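PDB 3PM6: putative fructose-bisphosphate aldolase from Coccidioides immitis, which is of unconfirmed function but probably belongs to the class II aldolases, zinc-binding enzymes built on an eight-stranded TIM barrel. Local coordinates for residues Leu16-Phe21 against Phe27-Ile32; Tyr65-Leu70 against Ile98-Asp103; Met121-Lys126 against Gly160-Val165; Ala146-Pro151 against Val245-Val250; Arg202-Asp207 against Asp230-Glu235. All coordinates share one frame; numbering follows the deposited sequence.

Contact 1. Residues Leu16-Phe21 against Phe27-Ile32; sequences LPLLTF and FAIPAI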
# COMPACT_ATOMS: atom_id res chain seq x y z
N LEU A 16 -22.46 6.18 -4.07
CA LEU A 16 -23.62 7.03 -4.46
C LEU A 16 -24.09 8.04 -3.40
O LEU A 16 -24.27 9.23 -3.71
CB LEU A 16 -24.79 6.17 -4.96
CG LEU A 16 -24.59 5.32 -6.21
CD1 LEU A 16 -25.90 4.70 -6.62
CD2 LEU A 16 -23.99 6.15 -7.36
N PRO A 17 -24.32 7.59 -2.15
CA PRO A 17 -24.85 8.56 -1.18
C PRO A 17 -23.95 9.79 -1.01
O PRO A 17 -24.46 10.90 -0.81
CB PRO A 17 -24.92 7.76 0.13
CG PRO A 17 -24.99 6.37 -0.27
CD PRO A 17 -24.24 6.23 -1.57
N LEU A 18 -22.64 9.61 -1.09
CA LEU A 18 -21.71 10.73 -0.90
C LEU A 18 -21.98 11.91 -1.81
O LEU A 18 -22.00 13.04 -1.33
CB LEU A 18 -20.24 10.30 -1.03
CG LEU A 18 -19.50 9.65 0.13
CD1 LEU A 18 -20.20 8.39 0.66
CD2 LEU A 18 -18.05 9.32 -0.23
N LEU A 19 -22.17 11.66 -3.11
CA LEU A 19 -22.42 12.76 -4.07
C LEU A 19 -23.82 13.35 -3.94
O LEU A 19 -23.99 14.56 -4.03
CB LEU A 19 -22.16 12.33 -5.52
CG LEU A 19 -20.75 12.57 -6.07
CD1 LEU A 19 -19.79 11.52 -5.57
CD2 LEU A 19 -20.80 12.54 -7.58
N THR A 20 -24.79 12.48 -3.71
CA THR A 20 -26.14 12.87 -3.38
C THR A 20 -26.11 13.86 -2.21
O THR A 20 -26.62 14.94 -2.31
CB THR A 20 -26.94 11.61 -2.98
OG1 THR A 20 -27.06 10.76 -4.12
CG2 THR A 20 -28.32 11.97 -2.42
N PHE A 21 -25.49 13.45 -1.10
CA PHE A 21 -25.45 14.28 0.11
C PHE A 21 -24.72 15.60 -0.15
O PHE A 21 -25.20 16.66 0.25
CB PHE A 21 -24.78 13.52 1.26
CG PHE A 21 -24.89 14.23 2.58
CD1 PHE A 21 -25.95 13.94 3.45
CD2 PHE A 21 -23.97 15.21 2.95
CE1 PHE A 21 -26.06 14.60 4.67
CE2 PHE A 21 -24.08 15.88 4.18
CZ PHE A 21 -25.12 15.58 5.03
N PHE A 27 -21.69 21.18 -1.12
CA PHE A 27 -20.24 21.02 -1.09
C PHE A 27 -19.84 19.95 -2.09
O PHE A 27 -20.72 19.41 -2.79
CB PHE A 27 -19.72 20.76 0.33
CG PHE A 27 -20.16 19.45 0.92
CD1 PHE A 27 -21.46 19.29 1.43
CD2 PHE A 27 -19.27 18.37 0.97
CE1 PHE A 27 -21.86 18.07 1.96
CE2 PHE A 27 -19.66 17.15 1.50
CZ PHE A 27 -20.95 16.99 1.98
N ALA A 28 -18.54 19.66 -2.19
CA ALA A 28 -18.06 18.56 -3.03
C ALA A 28 -17.20 17.59 -2.22
O ALA A 28 -16.56 17.98 -1.23
CB ALA A 28 -17.32 19.08 -4.24
N ILE A 29 -17.22 16.33 -2.65
CA ILE A 29 -16.43 15.25 -2.08
C ILE A 29 -15.01 15.42 -2.63
O ILE A 29 -14.83 15.62 -3.83
CB ILE A 29 -17.01 13.88 -2.55
CG1 ILE A 29 -18.48 13.73 -2.11
CG2 ILE A 29 -16.14 12.68 -2.10
CD1 ILE A 29 -18.74 13.90 -0.56
N PRO A 30 -14.00 15.40 -1.74
CA PRO A 30 -12.62 15.45 -2.25
C PRO A 30 -12.24 14.08 -2.77
O PRO A 30 -12.33 13.12 -2.04
CB PRO A 30 -11.78 15.79 -1.00
CG PRO A 30 -12.63 15.32 0.20
CD PRO A 30 -14.08 15.34 -0.26
N ALA A 31 -11.86 13.99 -4.04
CA ALA A 31 -11.53 12.70 -4.69
C ALA A 31 -10.05 12.71 -5.06
O ALA A 31 -9.66 13.26 -6.09
CB ALA A 31 -12.40 12.51 -5.93
N ILE A 32 -9.23 12.14 -4.21
CA ILE A 32 -7.79 12.34 -4.27
C ILE A 32 -7.12 11.16 -4.90
O ILE A 32 -7.22 10.04 -4.37
CB ILE A 32 -7.20 12.51 -2.81
CG1 ILE A 32 -8.06 13.49 -1.99
CG2 ILE A 32 -5.72 12.87 -2.84
CD1 ILE A 32 -8.13 14.89 -2.58
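I29 is the bump of this contact and the flank of helix 16-24 is its hollow. The isoleucine leads strand 29-33 and projects at the helix; CG1 lies beside the backbone N (chi1 -59°), and this carries CD1 onto the backbone and CB of L18. There CD1 lies 3.5 Å from L18 O and 3.9 Å from L18 CB. On the next residue, L19 CD1 approaches I29 CG1 at 4.3 Å, a looser touch that closes the other wall of the hollow. Leucines suit the helix flank, giving an apolar surface against which the branched isoleucine packs.

One helical turn beyond L18 on the same side, F21 meets F27 rim to rim. F21 CD2 is 3.6 Å from F27 CZ, each atom near the plane of the other ring, and the two side chains cross obliquely instead of stacking.

M55 of the neighbouring strand 54-58 packs on L18, L19 and I29. The helix thus covers the N-terminal ends of the first barrel strands, the side remote from the zinc ion. The contact is made entirely by apolar groups and one carbonyl oxygen touched by a methyl, which implies that burial and fit of shape, not directional polar bonds, hold the helix on the barrel.

Contact 2. Residues Tyr65-Leu70 against Ile98-Asp103; sequences YADSLL and IKRAAD
D67 and R100 form a salt bridge at the surface of the TIM barrel, between the turn joining helices 60-66 and 69-80 and the outward side of helix 95-103. Along the first segment, Y65, A66 and, farther on, L70 face the dimer partner: Y65 OH is hydrogen-bonded to T279 OG1 of the second subunit, while A66 and L70 pack on L41 and L37 of that subunit. A66 also opens a type II' turn. D67 is the second residue of the turn and leaves helical geometry with a positive phi of 51°. Here its carboxylate stands out from the bend, as suits a charged residue in an exposed place. The turn closes at L69, whose N bonds to A66 O at 2.7 Å and starts the next helix.

R100 spans the gap with an extended chain, straight from CG to NE, and its CG lies opposite the backbone N (chi1 -179°). A long, flexible arginine suits a helix that stands this far from its partner. The carboxylate comes to the edge of the guanidinium with the two planes 34° apart, and the link between them is a weak, bent hydrogen bond, R100 NH1 to D67 OD1, 3.2 Å and 122°.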
# COMPACT_ATOMS: atom_id res chain seq x y z
N TYR A 65 0.54 -2.45 -11.88
CA TYR A 65 1.75 -2.53 -11.06
C TYR A 65 1.70 -3.54 -9.89
O TYR A 65 2.65 -4.29 -9.70
CB TYR A 65 2.15 -1.14 -10.56
CG TYR A 65 3.11 -1.09 -9.36
CD1 TYR A 65 4.48 -1.36 -9.51
CD2 TYR A 65 2.65 -0.74 -8.10
CE1 TYR A 65 5.34 -1.29 -8.44
CE2 TYR A 65 3.51 -0.64 -7.01
CZ TYR A 65 4.84 -0.92 -7.19
OH TYR A 65 5.69 -0.87 -6.11
N ALA A 66 0.61 -3.55 -9.12
CA ALA A 66 0.54 -4.31 -7.87
C ALA A 66 -0.61 -5.31 -7.83
O ALA A 66 -1.00 -5.79 -6.76
CB ALA A 66 0.42 -3.34 -6.69
N ASP A 67 -1.14 -5.64 -9.01
CA ASP A 67 -2.27 -6.56 -9.15
C ASP A 67 -3.41 -6.14 -8.23
O ASP A 67 -4.00 -5.10 -8.45
CB ASP A 67 -1.82 -8.02 -8.96
CG ASP A 67 -0.86 -8.47 -10.05
OD1 ASP A 67 -1.18 -8.30 -11.25
OD2 ASP A 67 0.23 -8.99 -9.71
N SER A 68 -3.70 -6.91 -7.18
CA SER A 68 -4.75 -6.50 -6.26
C SER A 68 -4.24 -5.81 -4.98
O SER A 68 -5.04 -5.40 -4.16
CB SER A 68 -5.76 -7.65 -5.98
OG SER A 68 -5.19 -8.68 -5.18
N LEU A 69 -2.93 -5.62 -4.85
CA LEU A 69 -2.35 -5.04 -3.61
C LEU A 69 -2.77 -3.63 -3.19
O LEU A 69 -3.11 -3.43 -2.04
CB LEU A 69 -0.81 -5.10 -3.60
CG LEU A 69 -0.28 -6.31 -2.82
CD1 LEU A 69 1.17 -6.05 -2.42
CD2 LEU A 69 -1.16 -6.51 -1.59
N LEU A 70 -2.68 -2.65 -4.08
CA LEU A 70 -3.10 -1.30 -3.70
C LEU A 70 -4.61 -1.26 -3.57
O LEU A 70 -5.14 -0.57 -2.70
CB LEU A 70 -2.64 -0.27 -4.73
CG LEU A 70 -1.22 0.20 -4.52
CD1 LEU A 70 -0.70 0.95 -5.72
CD2 LEU A 70 -1.17 1.08 -3.25
N ILE A 98 -11.35 -2.26 -17.33
CA ILE A 98 -12.54 -1.93 -16.55
C ILE A 98 -13.17 -3.25 -16.05
O ILE A 98 -13.46 -3.40 -14.86
CB ILE A 98 -13.49 -1.06 -17.41
CG1 ILE A 98 -12.87 0.35 -17.53
CG2 ILE A 98 -14.91 -0.99 -16.83
CD1 ILE A 98 -13.55 1.28 -18.54
N LYS A 99 -13.32 -4.21 -16.94
CA LYS A 99 -13.90 -5.50 -16.57
C LYS A 99 -12.99 -6.19 -15.57
O LYS A 99 -13.47 -6.77 -14.62
CB LYS A 99 -14.05 -6.39 -17.79
CG LYS A 99 -14.94 -5.84 -18.81
CD LYS A 99 -14.49 -6.41 -20.15
CE LYS A 99 -15.47 -6.03 -21.19
NZ LYS A 99 -16.79 -6.56 -20.80
N ARG A 100 -11.68 -6.08 -15.77
CA ARG A 100 -10.74 -6.70 -14.84
C ARG A 100 -10.89 -6.07 -13.45
O ARG A 100 -10.94 -6.78 -12.42
CB ARG A 100 -9.31 -6.57 -15.36
CG ARG A 100 -8.26 -7.24 -14.45
CD ARG A 100 -6.82 -6.81 -14.81
NE ARG A 100 -5.86 -7.39 -13.86
CZ ARG A 100 -4.53 -7.39 -14.02
NH1 ARG A 100 -3.76 -7.95 -13.11
NH2 ARG A 100 -3.97 -6.86 -15.11
N ALA A 101 -10.98 -4.75 -13.41
CA ALA A 101 -11.23 -4.06 -12.12
C ALA A 101 -12.60 -4.44 -11.53
O ALA A 101 -12.72 -4.64 -10.33
CB ALA A 101 -11.10 -2.56 -12.28
N ALA A 102 -13.63 -4.50 -12.36
CA ALA A 102 -15.00 -4.74 -11.91
C ALA A 102 -15.17 -6.18 -11.36
O ALA A 102 -15.98 -6.40 -10.46
CB ALA A 102 -15.99 -4.47 -13.03
N ASP A 103 -14.39 -7.12 -11.91
CA ASP A 103 -14.32 -8.51 -11.45
C ASP A 103 -13.69 -8.65 -10.05
O ASP A 103 -13.91 -9.65 -9.36
CB ASP A 103 -13.55 -9.38 -12.46
CG ASP A 103 -14.29 -9.56 -13.79
OD1 ASP A 103 -15.51 -9.29 -13.88
OD2 ASP A 103 -13.64 -9.98 -14.76

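Contact 3. Residues Met121-Lys126 against Gly160-Val165; sequences MSHFSK and GVQDTV
H123 NE2 lies 2.6 Å from water 1, which donates a hydrogen bond to Q162 O. The other ring nitrogen, H123 ND1, is 2.7 Å from water 2, and that water accepts from Q162 NE2 at the same length. The imidazole is therefore held at both nitrogens by waters lying near its plane, and the backbone carbonyl and the side-chain amide of one glutamine take the far ends. Such a double bridge would restrict rotation of the ring, and it suits histidine, which carries a nitrogen on either side of CE1 in one rigid ring.

Between the two nitrogens, the CE1 corner comes close to a carbonyl of the opposite loop, obliquely to the ring: H123 CE1 is 3.1 Å from D163 O. Q162, its chain extended, runs aslant past the ring, its amide nearly perpendicular to it (85°), and its NE2 makes a further weak bond to D163 O. T164 adds a van der Waals contact of its methyl, CG2 to H123 NE2 at 3.7 Å, while its OG1 turns elsewhere and bonds to G156 N.

A type I turn from M121 to F124, closed by F124 N to M121 O at 3.1 Å, presents the histidine to the second loop. Q93 packs on both H123 and Q162. The two loops follow strands 116-119 and 146-149 at the C-terminal side of the barrel, with the H123 side chain about 10 Å from the zinc ion, and they lead on to helices 126-141 and 174-181.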
# COMPACT_ATOMS: atom_id res chain seq x y z
N MET A 121 -14.21 6.77 -21.85
CA MET A 121 -14.02 6.43 -23.27
C MET A 121 -13.86 7.68 -24.15
O MET A 121 -14.15 7.66 -25.36
CB MET A 121 -15.21 5.57 -23.73
CG MET A 121 -15.35 4.25 -22.90
SD MET A 121 -13.98 3.11 -23.22
CE MET A 121 -13.33 2.78 -21.59
N SER A 122 -13.38 8.77 -23.53
CA SER A 122 -13.39 10.09 -24.16
C SER A 122 -12.38 10.20 -25.29
O SER A 122 -12.46 11.12 -26.11
CB SER A 122 -13.09 11.18 -23.10
OG SER A 122 -11.74 11.06 -22.66
N HIS A 123 -11.42 9.28 -25.33
CA HIS A 123 -10.46 9.24 -26.42
C HIS A 123 -11.02 8.75 -27.75
O HIS A 123 -10.41 8.99 -28.80
CB HIS A 123 -9.23 8.43 -26.02
CG HIS A 123 -8.34 9.13 -25.03
ND1 HIS A 123 -6.97 9.06 -25.09
CD2 HIS A 123 -8.63 9.93 -23.98
CE1 HIS A 123 -6.45 9.75 -24.09
NE2 HIS A 123 -7.44 10.30 -23.41
N PHE A 124 -12.16 8.07 -27.71
CA PHE A 124 -12.82 7.55 -28.90
C PHE A 124 -13.78 8.61 -29.43
O PHE A 124 -14.04 9.62 -28.75
CB PHE A 124 -13.55 6.22 -28.58
CG PHE A 124 -12.62 5.13 -28.10
CD1 PHE A 124 -11.73 4.51 -28.98
CD2 PHE A 124 -12.60 4.76 -26.75
CE1 PHE A 124 -10.83 3.52 -28.52
CE2 PHE A 124 -11.71 3.78 -26.26
CZ PHE A 124 -10.82 3.15 -27.14
N SER A 125 -14.30 8.40 -30.65
CA SER A 125 -15.33 9.28 -31.22
C SER A 125 -16.50 9.26 -30.27
O SER A 125 -16.67 8.29 -29.49
CB SER A 125 -15.77 8.79 -32.62
OG SER A 125 -16.41 7.52 -32.56
N LYS A 126 -17.29 10.33 -30.33
CA LYS A 126 -18.47 10.46 -29.48
C LYS A 126 -19.36 9.21 -29.46
O LYS A 126 -19.77 8.72 -28.41
CB LYS A 126 -19.28 11.69 -29.91
CG LYS A 126 -20.45 11.94 -29.01
CD LYS A 126 -21.43 12.95 -29.60
CE LYS A 126 -22.66 12.27 -30.21
NZ LYS A 126 -23.11 11.10 -29.35
N GLY A 160 -0.08 8.40 -15.13
CA GLY A 160 -1.16 7.43 -14.98
C GLY A 160 -2.37 7.73 -15.85
O GLY A 160 -3.33 6.93 -15.88
N VAL A 161 -2.35 8.88 -16.54
CA VAL A 161 -3.49 9.27 -17.42
C VAL A 161 -2.94 9.59 -18.81
O VAL A 161 -2.10 10.48 -18.94
CB VAL A 161 -4.28 10.49 -16.80
CG1 VAL A 161 -5.47 10.94 -17.71
CG2 VAL A 161 -4.77 10.15 -15.39
N GLN A 162 -3.34 8.83 -19.84
CA GLN A 162 -2.76 9.03 -21.20
C GLN A 162 -2.97 10.45 -21.78
O GLN A 162 -4.04 11.04 -21.58
CB GLN A 162 -3.27 7.97 -22.18
CG GLN A 162 -2.45 7.86 -23.50
CD GLN A 162 -3.25 7.21 -24.66
OE1 GLN A 162 -3.74 6.08 -24.55
NE2 GLN A 162 -3.38 7.93 -25.76
N ASP A 163 -1.92 10.97 -22.43
CA ASP A 163 -1.93 12.12 -23.39
C ASP A 163 -3.16 12.13 -24.33
O ASP A 163 -3.69 11.08 -24.65
CB ASP A 163 -0.61 12.16 -24.31
CG ASP A 163 -0.35 10.83 -25.14
OD1 ASP A 163 0.16 9.85 -24.48
OD2 ASP A 163 -0.59 10.72 -26.42
N THR A 164 -3.55 13.33 -24.78
CA THR A 164 -4.53 13.50 -25.87
C THR A 164 -3.87 14.11 -27.11
O THR A 164 -4.51 14.82 -27.91
CB THR A 164 -5.67 14.40 -25.46
OG1 THR A 164 -5.13 15.68 -25.11
CG2 THR A 164 -6.51 13.79 -24.29
N VAL A 165 -2.57 13.84 -27.26
CA VAL A 165 -1.82 14.29 -28.43
C VAL A 165 -2.48 13.77 -29.71
O VAL A 165 -2.85 12.61 -29.79
CB VAL A 165 -0.35 13.81 -28.34
CG1 VAL A 165 0.37 13.99 -29.69
CG2 VAL A 165 0.37 14.59 -27.26
O HOH W 1 -6.75 11.30 -21.13
O HOH W 2 -5.68 7.92 -27.18

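Contact 4. Residues Ala146-Pro151 against Val245-Val250; sequences ATEAEP and VAKVNV
K247 NZ donates to E148 OE1 at 2.8 Å, a salt bridge that spans the interior of the barrel. The lysine meets the syn lone pair of the oxygen, on the side of the other carboxylate oxygen. The same ammonium group also donates to N249 OD1 at 3.0 Å, in the carbonyl plane and with a C=O...donor angle of 118°, as expected for a lone pair. The loop is completed by water 3, which gives a hydrogen bond to E148 OE2 at 2.9 Å and accepts one from N249 ND2 at 3.0 Å. Buried charge and amide thus satisfy one another.

E148 and K247 reach toward each other across the barrel; with their CA atoms 10.7 Å apart, two long side chains are needed to close the gap. The lysine is straight until its last bond, where chi4 of -89° bends NZ over to the carboxylate. K247 and N249 alternate with V248 along the strand, so both look inward.

E148 OE2 also bonds to H227 NE2. Because H227 is a zinc ligand with H91 and H196, E148 is a second-shell residue that probably orients this ligand, and the N249 side chain is about 4 Å from the metal. Farther out, V225 of strand 223-226 packs on E148, K247 and N249, M118 of strand 116-119 lies beside E148, and A31 of strand 29-33 flanks K247 and N249.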
# COMPACT_ATOMS: atom_id res chain seq x y z
N ALA A 146 -20.89 1.63 -9.13
CA ALA A 146 -21.32 2.90 -9.69
C ALA A 146 -20.32 3.40 -10.76
O ALA A 146 -19.17 2.96 -10.80
CB ALA A 146 -21.45 3.91 -8.58
N THR A 147 -20.74 4.31 -11.63
CA THR A 147 -19.91 4.68 -12.79
C THR A 147 -19.94 6.15 -13.11
O THR A 147 -20.91 6.84 -12.84
CB THR A 147 -20.28 3.92 -14.09
OG1 THR A 147 -21.62 4.22 -14.44
CG2 THR A 147 -20.14 2.43 -13.96
N GLU A 148 -18.85 6.62 -13.70
CA GLU A 148 -18.70 8.02 -14.11
C GLU A 148 -18.28 7.91 -15.54
O GLU A 148 -17.53 7.01 -15.88
CB GLU A 148 -17.60 8.67 -13.28
CG GLU A 148 -17.17 10.07 -13.70
CD GLU A 148 -16.05 10.63 -12.82
OE1 GLU A 148 -16.09 10.41 -11.58
OE2 GLU A 148 -15.13 11.27 -13.36
N ALA A 149 -18.74 8.84 -16.38
CA ALA A 149 -18.36 8.90 -17.76
C ALA A 149 -18.07 10.34 -18.16
O ALA A 149 -18.41 11.27 -17.42
CB ALA A 149 -19.45 8.31 -18.64
N GLU A 150 -17.38 10.49 -19.28
CA GLU A 150 -16.98 11.81 -19.78
C GLU A 150 -17.64 12.16 -21.11
O GLU A 150 -17.21 11.72 -22.19
CB GLU A 150 -15.46 11.86 -19.95
CG GLU A 150 -14.92 13.22 -20.36
CD GLU A 150 -13.39 13.27 -20.27
OE1 GLU A 150 -12.83 12.81 -19.26
OE2 GLU A 150 -12.75 13.78 -21.19
N PRO A 151 -18.68 13.01 -21.06
CA PRO A 151 -19.40 13.36 -22.29
C PRO A 151 -18.66 14.46 -23.02
O PRO A 151 -19.21 15.55 -23.24
CB PRO A 151 -20.74 13.88 -21.77
CG PRO A 151 -20.44 14.39 -20.41
CD PRO A 151 -19.19 13.73 -19.89
N VAL A 245 -21.25 20.88 -9.24
CA VAL A 245 -20.11 19.99 -8.98
C VAL A 245 -20.18 19.37 -7.59
O VAL A 245 -20.18 20.10 -6.59
CB VAL A 245 -18.78 20.73 -9.18
CG1 VAL A 245 -17.60 19.92 -8.62
CG2 VAL A 245 -18.60 21.01 -10.69
N ALA A 246 -20.26 18.04 -7.54
CA ALA A 246 -20.39 17.34 -6.26
C ALA A 246 -19.19 16.48 -5.94
O ALA A 246 -19.12 15.91 -4.86
CB ALA A 246 -21.68 16.46 -6.25
N LYS A 247 -18.27 16.36 -6.88
CA LYS A 247 -17.06 15.57 -6.70
C LYS A 247 -15.94 16.35 -7.35
O LYS A 247 -16.03 16.73 -8.54
CB LYS A 247 -17.22 14.19 -7.36
CG LYS A 247 -15.97 13.26 -7.28
CD LYS A 247 -16.34 11.88 -7.86
CE LYS A 247 -15.16 10.94 -8.04
NZ LYS A 247 -14.52 11.10 -9.39
N VAL A 248 -14.88 16.60 -6.57
CA VAL A 248 -13.68 17.29 -7.05
C VAL A 248 -12.46 16.37 -7.01
O VAL A 248 -12.02 15.92 -5.92
CB VAL A 248 -13.41 18.56 -6.20
CG1 VAL A 248 -12.03 19.15 -6.51
CG2 VAL A 248 -14.53 19.58 -6.38
N ASN A 249 -11.90 16.09 -8.20
CA ASN A 249 -10.71 15.28 -8.37
C ASN A 249 -9.44 16.10 -8.24
O ASN A 249 -9.31 17.17 -8.87
CB ASN A 249 -10.68 14.62 -9.78
CG ASN A 249 -11.74 13.53 -9.93
OD1 ASN A 249 -12.63 13.39 -9.09
ND2 ASN A 249 -11.63 12.75 -10.99
N VAL A 250 -8.47 15.51 -7.55
CA VAL A 250 -7.22 16.16 -7.27
C VAL A 250 -6.11 15.16 -7.49
O VAL A 250 -6.26 13.99 -7.16
CB VAL A 250 -7.17 16.60 -5.79
CG1 VAL A 250 -5.88 17.32 -5.50
CG2 VAL A 250 -8.35 17.53 -5.50
O HOH W 3 -12.96 10.23 -11.79

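Contact 5. Residues Arg202-Asp207 against Asp230-Glu235; sequences RGVQLD and DPFTKE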
# COMPACT_ATOMS: atom_id res chain seq x y z
N ARG A 202 -1.93 30.83 -20.60
CA ARG A 202 -3.34 31.22 -20.76
C ARG A 202 -4.16 31.11 -19.47
O ARG A 202 -5.28 31.64 -19.42
CB ARG A 202 -4.03 30.38 -21.84
N GLY A 203 -3.63 30.43 -18.45
CA GLY A 203 -4.32 30.28 -17.16
C GLY A 203 -5.58 29.43 -17.23
O GLY A 203 -5.93 28.89 -18.29
N VAL A 204 -6.27 29.32 -16.10
CA VAL A 204 -7.55 28.61 -15.98
C VAL A 204 -8.64 29.49 -16.57
O VAL A 204 -8.86 30.60 -16.08
CB VAL A 204 -7.87 28.33 -14.50
CG1 VAL A 204 -9.27 27.75 -14.33
CG2 VAL A 204 -6.81 27.41 -13.86
N GLN A 205 -9.29 29.01 -17.64
CA GLN A 205 -10.39 29.75 -18.30
C GLN A 205 -11.61 28.85 -18.44
O GLN A 205 -11.75 28.18 -19.43
CB GLN A 205 -9.96 30.29 -19.69
CG GLN A 205 -8.73 31.22 -19.69
CD GLN A 205 -8.84 32.44 -18.76
OE1 GLN A 205 -9.94 32.86 -18.35
NE2 GLN A 205 -7.69 33.01 -18.42
N LEU A 206 -12.48 28.84 -17.44
CA LEU A 206 -13.61 27.94 -17.43
C LEU A 206 -14.85 28.62 -17.99
O LEU A 206 -15.06 29.85 -17.84
CB LEU A 206 -13.88 27.37 -16.01
CG LEU A 206 -12.66 26.82 -15.24
CD1 LEU A 206 -13.04 26.34 -13.85
CD2 LEU A 206 -11.91 25.72 -16.05
N ASP A 207 -15.66 27.83 -18.66
CA ASP A 207 -16.91 28.32 -19.22
C ASP A 207 -18.00 27.95 -18.23
O ASP A 207 -18.60 26.88 -18.31
CB ASP A 207 -17.13 27.70 -20.59
CG ASP A 207 -18.32 28.28 -21.35
OD1 ASP A 207 -19.16 28.99 -20.75
OD2 ASP A 207 -18.42 27.96 -22.55
N ASP A 230 -6.37 20.77 -10.05
CA ASP A 230 -5.18 20.91 -9.21
C ASP A 230 -4.80 22.36 -8.82
O ASP A 230 -4.63 22.64 -7.62
CB ASP A 230 -3.98 20.20 -9.84
CG ASP A 230 -3.99 18.72 -9.56
OD1 ASP A 230 -4.27 18.36 -8.40
OD2 ASP A 230 -3.66 17.92 -10.47
N PRO A 231 -4.70 23.27 -9.81
CA PRO A 231 -4.30 24.65 -9.51
C PRO A 231 -5.49 25.55 -9.14
O PRO A 231 -5.32 26.76 -9.13
CB PRO A 231 -3.72 25.13 -10.85
CG PRO A 231 -4.58 24.41 -11.87
CD PRO A 231 -4.98 23.09 -11.25
N PHE A 232 -6.67 24.97 -8.87
CA PHE A 232 -7.87 25.78 -8.61
C PHE A 232 -7.82 26.46 -7.22
O PHE A 232 -7.13 26.01 -6.28
CB PHE A 232 -9.18 24.95 -8.78
CG PHE A 232 -9.53 24.62 -10.22
CD1 PHE A 232 -8.67 24.91 -11.27
CD2 PHE A 232 -10.74 24.00 -10.52
CE1 PHE A 232 -9.00 24.62 -12.60
CE2 PHE A 232 -11.08 23.66 -11.86
CZ PHE A 232 -10.20 23.96 -12.90
N THR A 233 -8.55 27.55 -7.11
CA THR A 233 -8.57 28.38 -5.90
C THR A 233 -9.94 28.11 -5.26
O THR A 233 -10.79 27.52 -5.88
CB THR A 233 -8.44 29.90 -6.24
OG1 THR A 233 -9.52 30.26 -7.11
CG2 THR A 233 -7.13 30.23 -6.94
N LYS A 234 -10.14 28.56 -4.03
CA LYS A 234 -11.42 28.43 -3.39
C LYS A 234 -12.53 29.07 -4.22
O LYS A 234 -13.63 28.53 -4.34
CB LYS A 234 -11.39 29.10 -2.00
CG LYS A 234 -12.85 29.35 -1.45
CD LYS A 234 -12.96 28.99 0.02
CE LYS A 234 -14.39 28.73 0.45
NZ LYS A 234 -14.47 27.36 1.06
N GLU A 235 -12.26 30.26 -4.73
CA GLU A 235 -13.30 31.02 -5.44
C GLU A 235 -13.74 30.27 -6.71
O GLU A 235 -14.93 30.21 -7.03
CB GLU A 235 -12.81 32.45 -5.74
CG GLU A 235 -12.69 33.35 -4.46
CD GLU A 235 -11.34 33.28 -3.73
OE1 GLU A 235 -10.56 32.32 -3.93
OE2 GLU A 235 -11.05 34.22 -2.94
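V204 and F232 face each other with their CA atoms 7.9 Å apart, the nearest pair of CA atoms across the two segments, whose backbones are not paired as strands. Near the start of segment 202-207, G203 has a positive phi (68°), a conformation glycine adopts without strain; the chain then runs extended, which puts V204 and L206 on one side and Q205 on the other. Segment 230-235 is a loop up to T233, the N-cap, and then enters the first turn of helix 234-242.

F232 supplies the ring on which the contact is built. Both methyls of the beta-branched valine V204 reach its CE1 corner, CG1 lying 3.6 Å and CG2 3.8 Å from F232 CE1. L206 and F232 reach toward each other from opposite directions, L206 CD1 coming 3.8 Å from F232 CZ. V204 and L206 thus sit side by side over the same side of the ring, toward its CE1-CZ end. F232 CG is placed beside its backbone N (chi1 -73°), which swings the ring over to them. P231 adds a lighter touch, its CG being 4.2 Å from V204 CG2. Q205, directed away from F232, ties its NE2 back to R202 O with a straight bond (171°) of 2.9 Å.

Y199, earlier in the same loop as V204, packs on V204, P231 and F232, while I236 and C240 of helix 234-242 lie against L206. The first segment runs from the loop after strand 187-188 to D207, the N-cap of helix 208-218, so the contact joins the starts of two successive barrel helices.

The five contacts are spread over one TIM barrel, contact 4 inside it and the others around it. Contact 1 comes first along the chain and lies in series with the others; contacts 3 and 4 alternate their segments, and contact 5 falls between the two halves of contact 4. Contacts 1 and 4 are the closest pair, centres 9 Å apart, because strands 29-33 and 245-250 are neighbours where the sheet closes, with V248 hydrogen-bonded through its backbone to I29 and A31. Contacts 2 and 5 lie 33 Å apart on opposite sides of the chain's centre. M121 packs on I98, linking contacts 2 and 3, and S122 meets E150 between contacts 3 and 4. A central, zinc-adjacent contact is thus surrounded by loop and helix contacts farther out.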